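PDB 2Q01: uronate isomerase from Caulobacter crescentus, which catalyses the isomerisation of D-glucuronate to D-fructuronate, and of D-galacturonate to D-tagaturonate, in pentose and glucuronate interconversion. Local coordinates for residues V78-A82 and L83-S87; Y197-D200 and A201-F205. All coordinates share one frame; numbering follows the deposited sequence. Where two conformers were deposited one is given.

Interaction 1 (V78-A82 and L83-S87); sequences VSLDA and LKVRS
Leu-80 and Val-85 meet at the two ends of a Schellman motif, in which a short run of helical backbone is stopped by Lys-84 with its positive phi of 56°. The two signature bonds are present. Val-85 N reaches back to Leu-80 O at 3.0 Å, nearly in line with that carbonyl, while Lys-84 N bonds to Asp-81 O at 3.3 Å from well above the carbonyl plane. The apolar pair that usually accompanies this motif lies beside them: CB of Leu-80 is 3.9 Å from CB of Val-85, and farther out Leu-80 CD2 rests on Val-85 CG1. Leu-83 also sends its N-H to Leu-80 O, but weakly. With CG anti to its own carbonyl carbon (chi1 -58°), its side chain turns toward Val-78, and CD1 ends 3.9 Å from Val-78 CG1, the two side chains crossing at about a right angle. Phe-70 and Leu-73 of helix 67-74 and Val-102 of helix 96-105 close around Leu-83, so the turn's apolar side is buried between these helices. On its polar side one water donates to both Asp-81 OD2, at 2.8 Å, and Val-85 O, at 2.6 Å.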
loop_
_atom_site.group_PDB
_atom_site.type_symbol
_atom_site.label_atom_id
_atom_site.label_comp_id
_atom_site.label_asym_id
_atom_site.label_seq_id
_atom_site.Cartn_x
_atom_site.Cartn_y
_atom_site.Cartn_z
ATOM N N VAL B 78 -25.962 -17.591 -1.149
ATOM C CA VAL B 78 -26.063 -19.049 -1.104
ATOM C C VAL B 78 -25.849 -19.538 0.333
ATOM O O VAL B 78 -24.941 -19.066 1.017
ATOM C CB VAL B 78 -25.042 -19.722 -2.072
ATOM C CG1 VAL B 78 -25.233 -21.231 -2.119
ATOM C CG2 VAL B 78 -25.159 -19.141 -3.474
ATOM N N SER B 79 -26.703 -20.451 0.795
ATOM C CA SER B 79 -26.535 -21.065 2.109
ATOM C C SER B 79 -25.487 -22.173 2.042
ATOM O O SER B 79 -25.293 -22.786 0.993
ATOM C CB SER B 79 -27.865 -21.612 2.634
ATOM O OG SER B 79 -28.380 -22.630 1.795
ATOM N N LEU B 80 -24.813 -22.420 3.163
ATOM C CA LEU B 80 -23.775 -23.449 3.239
ATOM C C LEU B 80 -24.349 -24.866 3.257
ATOM O O LEU B 80 -23.645 -25.831 2.940
ATOM C CB LEU B 80 -22.869 -23.240 4.459
ATOM C CG LEU B 80 -22.065 -21.946 4.584
ATOM C CD1 LEU B 80 -22.773 -21.011 5.531
ATOM C CD2 LEU B 80 -20.664 -22.226 5.080
ATOM N N ASP B 81 -25.621 -24.980 3.645
ATOM C CA ASP B 81 -26.346 -26.251 3.617
ATOM C C ASP B 81 -26.590 -26.693 2.177
ATOM O O ASP B 81 -26.545 -27.889 1.874
ATOM C CB ASP B 81 -27.679 -26.142 4.368
ATOM C CG ASP B 81 -27.498 -25.852 5.850
ATOM O OD1 ASP B 81 -28.159 -24.922 6.356
ATOM O OD2 ASP B 81 -26.695 -26.550 6.511
ATOM N N ALA B 82 -26.828 -25.712 1.302
ATOM C CA ALA B 82 -27.022 -25.947 -0.131
ATOM C C ALA B 82 -25.776 -26.518 -0.807
ATOM O O ALA B 82 -25.888 -27.205 -1.819
ATOM C CB ALA B 82 -27.467 -24.665 -0.829
ATOM N N LEU B 83 -24.606 -26.246 -0.230
ATOM C CA LEU B 83 -23.319 -26.691 -0.773
ATOM C C LEU B 83 -22.689 -27.841 0.020
ATOM O O LEU B 83 -21.505 -28.143 -0.167
ATOM C CB LEU B 83 -22.337 -25.516 -0.848
ATOM C CG LEU B 83 -22.755 -24.303 -1.680
ATOM C CD1 LEU B 83 -21.906 -23.105 -1.305
ATOM C CD2 LEU B 83 -22.680 -24.590 -3.185
ATOM N N LYS B 84 -23.487 -28.466 0.892
ATOM C CA LYS B 84 -23.072 -29.598 1.748
ATOM C C LYS B 84 -21.862 -29.330 2.653
ATOM O O LYS B 84 -21.058 -30.235 2.910
ATOM C CB LYS B 84 -22.852 -30.881 0.924
ATOM C CG LYS B 84 -23.942 -31.929 1.076
ATOM C CD LYS B 84 -23.445 -33.309 0.669
ATOM C CE LYS B 84 -24.055 -34.386 1.555
ATOM N NZ LYS B 84 -23.439 -35.716 1.333
ATOM N N VAL B 85 -21.746 -28.094 3.140
ATOM C CA VAL B 85 -20.628 -27.708 4.007
ATOM C C VAL B 85 -20.889 -28.204 5.425
ATOM O O VAL B 85 -21.933 -27.893 6.008
ATOM C CB VAL B 85 -20.399 -26.167 4.024
ATOM C CG1 VAL B 85 -19.210 -25.803 4.907
ATOM C CG2 VAL B 85 -20.198 -25.627 2.611
ATOM N N ARG B 86 -19.938 -28.973 5.959
ATOM C CA ARG B 86 -20.023 -29.529 7.311
ATOM C C ARG B 86 -20.352 -28.470 8.363
ATOM O O ARG B 86 -19.617 -27.494 8.544
ATOM C CB ARG B 86 -18.733 -30.279 7.677
ATOM C CG ARG B 86 -18.698 -30.805 9.111
ATOM C CD ARG B 86 -17.599 -31.829 9.316
ATOM N NE ARG B 86 -17.985 -33.142 8.807
ATOM C CZ ARG B 86 -17.225 -34.230 8.871
ATOM N NH1 ARG B 86 -16.021 -34.181 9.427
ATOM N NH2 ARG B 86 -17.672 -35.376 8.377
ATOM N N SER B 87 -21.489 -28.678 9.019
ATOM C CA SER B 87 -21.971 -27.833 10.103
ATOM C C SER B 87 -21.406 -28.347 11.431
ATOM O O SER B 87 -20.615 -29.295 11.450
ATOM C CB SER B 87 -23.505 -27.861 10.110
ATOM O OG SER B 87 -24.050 -27.063 11.140
HETATM O O HOH W 1 -23.913 -26.216 6.229
#

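Interaction 2 (Y197-D200 and A201-F205); sequences YRPD and AVIDF
Pro-199 O takes the N-H of Val-202 at 3.0 Å, a bent bond (145° at the hydrogen) whose donor stands above the carbonyl plane. One residue on, Asp-200 O serves two donors: the N-H of Asp-204 makes the straighter bond, at 3.0 Å and 164°, and Ile-203 N adds a weak one at 3.4 Å. The chain is thereby wound into a tight turn with its carbonyls pointing forward. Ala-201 N is close to Pro-199 O but badly angled to it, and gives a weak bond to a water 3.5 Å away; the same water donates to Arg-198 O at 2.6 Å. In the family's TIM-barrel fold this turn belongs to the loop that leaves parallel strand 192-194 at its C-terminal end and leads to helix 210-221. The ring of Pro-199 and the side chain of Ile-203 run alongside each other in a common direction, with CG of the proline 3.7 Å from CD1 of the isoleucine. Val-202 also touches the backbone: its CG1 is anti to the carbonyl carbon (chi1 -62°), which puts CG2 between N and C, 3.3 Å from Pro-199 O. The carboxylates of the turn face different partners. Asp-200 OD2 accepts Gly-253 N and forms a salt bridge with Arg-198 NE at 3.0 Å, whose hydrogen bond is weak because the N-H is poorly aimed; the guanidinium continues through NH1 to Asp-251. Asp-204 OD2 pairs with Arg-288 of helix 281-302 and also accepts Glu-206 N. Two later carbonyls meet hydroxyls, Ala-201 O that of Ser-210 and Val-202 O that of Tyr-231.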
loop_
_atom_site.group_PDB
_atom_site.type_symbol
_atom_site.label_atom_id
_atom_site.label_comp_id
_atom_site.label_asym_id
_atom_site.label_seq_id
_atom_site.Cartn_x
_atom_site.Cartn_y
_atom_site.Cartn_z
ATOM N N TYR B 197 4.955 -28.549 13.509
ATOM C CA TYR B 197 4.542 -28.345 14.899
ATOM C C TYR B 197 3.763 -27.045 15.090
ATOM O O TYR B 197 4.335 -25.961 15.006
ATOM C CB TYR B 197 5.781 -28.343 15.795
ATOM C CG TYR B 197 5.512 -28.388 17.285
ATOM C CD1 TYR B 197 5.198 -29.590 17.915
ATOM C CD2 TYR B 197 5.616 -27.239 18.070
ATOM C CE1 TYR B 197 4.975 -29.649 19.273
ATOM C CE2 TYR B 197 5.393 -27.286 19.442
ATOM C CZ TYR B 197 5.075 -28.500 20.032
ATOM O OH TYR B 197 4.845 -28.585 21.375
ATOM N N ARG B 198 2.464 -27.152 15.362
ATOM C CA ARG B 198 1.615 -25.971 15.536
ATOM C C ARG B 198 0.966 -25.931 16.924
ATOM O O ARG B 198 -0.158 -26.403 17.092
ATOM C CB ARG B 198 0.537 -25.926 14.457
ATOM C CG ARG B 198 -0.099 -24.559 14.279
ATOM C CD ARG B 198 -1.491 -24.671 13.704
ATOM N NE ARG B 198 -2.090 -23.356 13.493
ATOM C CZ ARG B 198 -2.111 -22.708 12.330
ATOM N NH1 ARG B 198 -1.574 -23.248 11.240
ATOM N NH2 ARG B 198 -2.681 -21.512 12.257
ATOM N N PRO B 199 1.661 -25.341 17.916
ATOM C CA PRO B 199 1.223 -25.386 19.313
ATOM C C PRO B 199 0.107 -24.412 19.717
ATOM O O PRO B 199 -0.204 -24.311 20.903
ATOM C CB PRO B 199 2.509 -25.082 20.082
ATOM C CG PRO B 199 3.293 -24.222 19.171
ATOM C CD PRO B 199 2.926 -24.600 17.764
ATOM N N ASP B 200 -0.502 -23.743 18.736
ATOM C CA ASP B 200 -1.495 -22.675 18.942
ATOM C C ASP B 200 -2.590 -22.935 19.974
ATOM O O ASP B 200 -2.954 -22.031 20.725
ATOM C CB ASP B 200 -2.162 -22.314 17.608
ATOM C CG ASP B 200 -1.218 -21.616 16.644
ATOM O OD1 ASP B 200 -0.026 -21.414 16.979
ATOM O OD2 ASP B 200 -1.683 -21.269 15.540
ATOM N N ALA B 201 -3.112 -24.160 20.002
ATOM C CA ALA B 201 -4.222 -24.503 20.889
ATOM C C ALA B 201 -3.831 -24.627 22.372
ATOM O O ALA B 201 -4.681 -24.459 23.248
ATOM C CB ALA B 201 -4.921 -25.763 20.403
ATOM N N VAL B 202 -2.556 -24.910 22.647
ATOM C CA VAL B 202 -2.074 -25.016 24.032
ATOM C C VAL B 202 -1.273 -23.781 24.446
ATOM O O VAL B 202 -0.611 -23.767 25.487
ATOM C CB VAL B 202 -1.264 -26.328 24.298
ATOM C CG1 VAL B 202 -2.133 -27.550 24.078
ATOM C CG2 VAL B 202 -0.022 -26.409 23.432
ATOM N N ILE B 203 -1.347 -22.743 23.619
ATOM C CA ILE B 203 -0.649 -21.481 23.873
ATOM C C ILE B 203 -1.650 -20.330 24.008
ATOM O O ILE B 203 -1.498 -19.471 24.878
ATOM C CB ILE B 203 0.428 -21.189 22.789
ATOM C CG1 ILE B 203 1.548 -22.238 22.878
ATOM C CG2 ILE B 203 0.971 -19.753 22.914
ATOM C CD1 ILE B 203 2.806 -21.930 22.087
ATOM N N ASP B 204 -2.681 -20.331 23.162
ATOM C CA ASP B 204 -3.732 -19.320 23.240
ATOM C C ASP B 204 -4.779 -19.727 24.266
ATOM O O ASP B 204 -5.539 -20.671 24.043
ATOM C CB ASP B 204 -4.382 -19.098 21.871
ATOM C CG ASP B 204 -5.187 -17.803 21.796
ATOM O OD1 ASP B 204 -5.720 -17.498 20.706
ATOM O OD2 ASP B 204 -5.293 -17.087 22.815
ATOM N N PHE B 205 -4.809 -19.010 25.390
ATOM C CA PHE B 205 -5.822 -19.219 26.428
ATOM C C PHE B 205 -7.195 -18.625 26.056
ATOM O O PHE B 205 -8.209 -18.967 26.668
ATOM C CB PHE B 205 -5.344 -18.665 27.775
ATOM C CG PHE B 205 -4.424 -19.591 28.533
ATOM C CD1 PHE B 205 -3.046 -19.477 28.412
ATOM C CD2 PHE B 205 -4.939 -20.561 29.384
ATOM C CE1 PHE B 205 -2.187 -20.322 29.120
ATOM C CE2 PHE B 205 -4.089 -21.414 30.093
ATOM C CZ PHE B 205 -2.706 -21.287 29.964
HETATM O O HOH W 2 -2.744 -26.263 17.247
#

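In the fold
Interaction 1 comes first along the chain and has closed before interaction 2 opens. Their centres are 29 Å apart and their nearest atoms about 18 Å, with no touch between them. Both are local turns in loops, but of different standing in the fold. Residues 78-87 join helix 67-74 to helix 96-105, about 24 Å from the centre of the chain, in a helical region between strands 37-39 and 165-169. Residues 197-205 lie deeper, about 17 Å from the centre, shortly after strand 192-194, and pack against helices 210-221, 228-244 and 281-302. One turn thus belongs to a peripheral helix-to-helix connection, the other to a loop of the barrel.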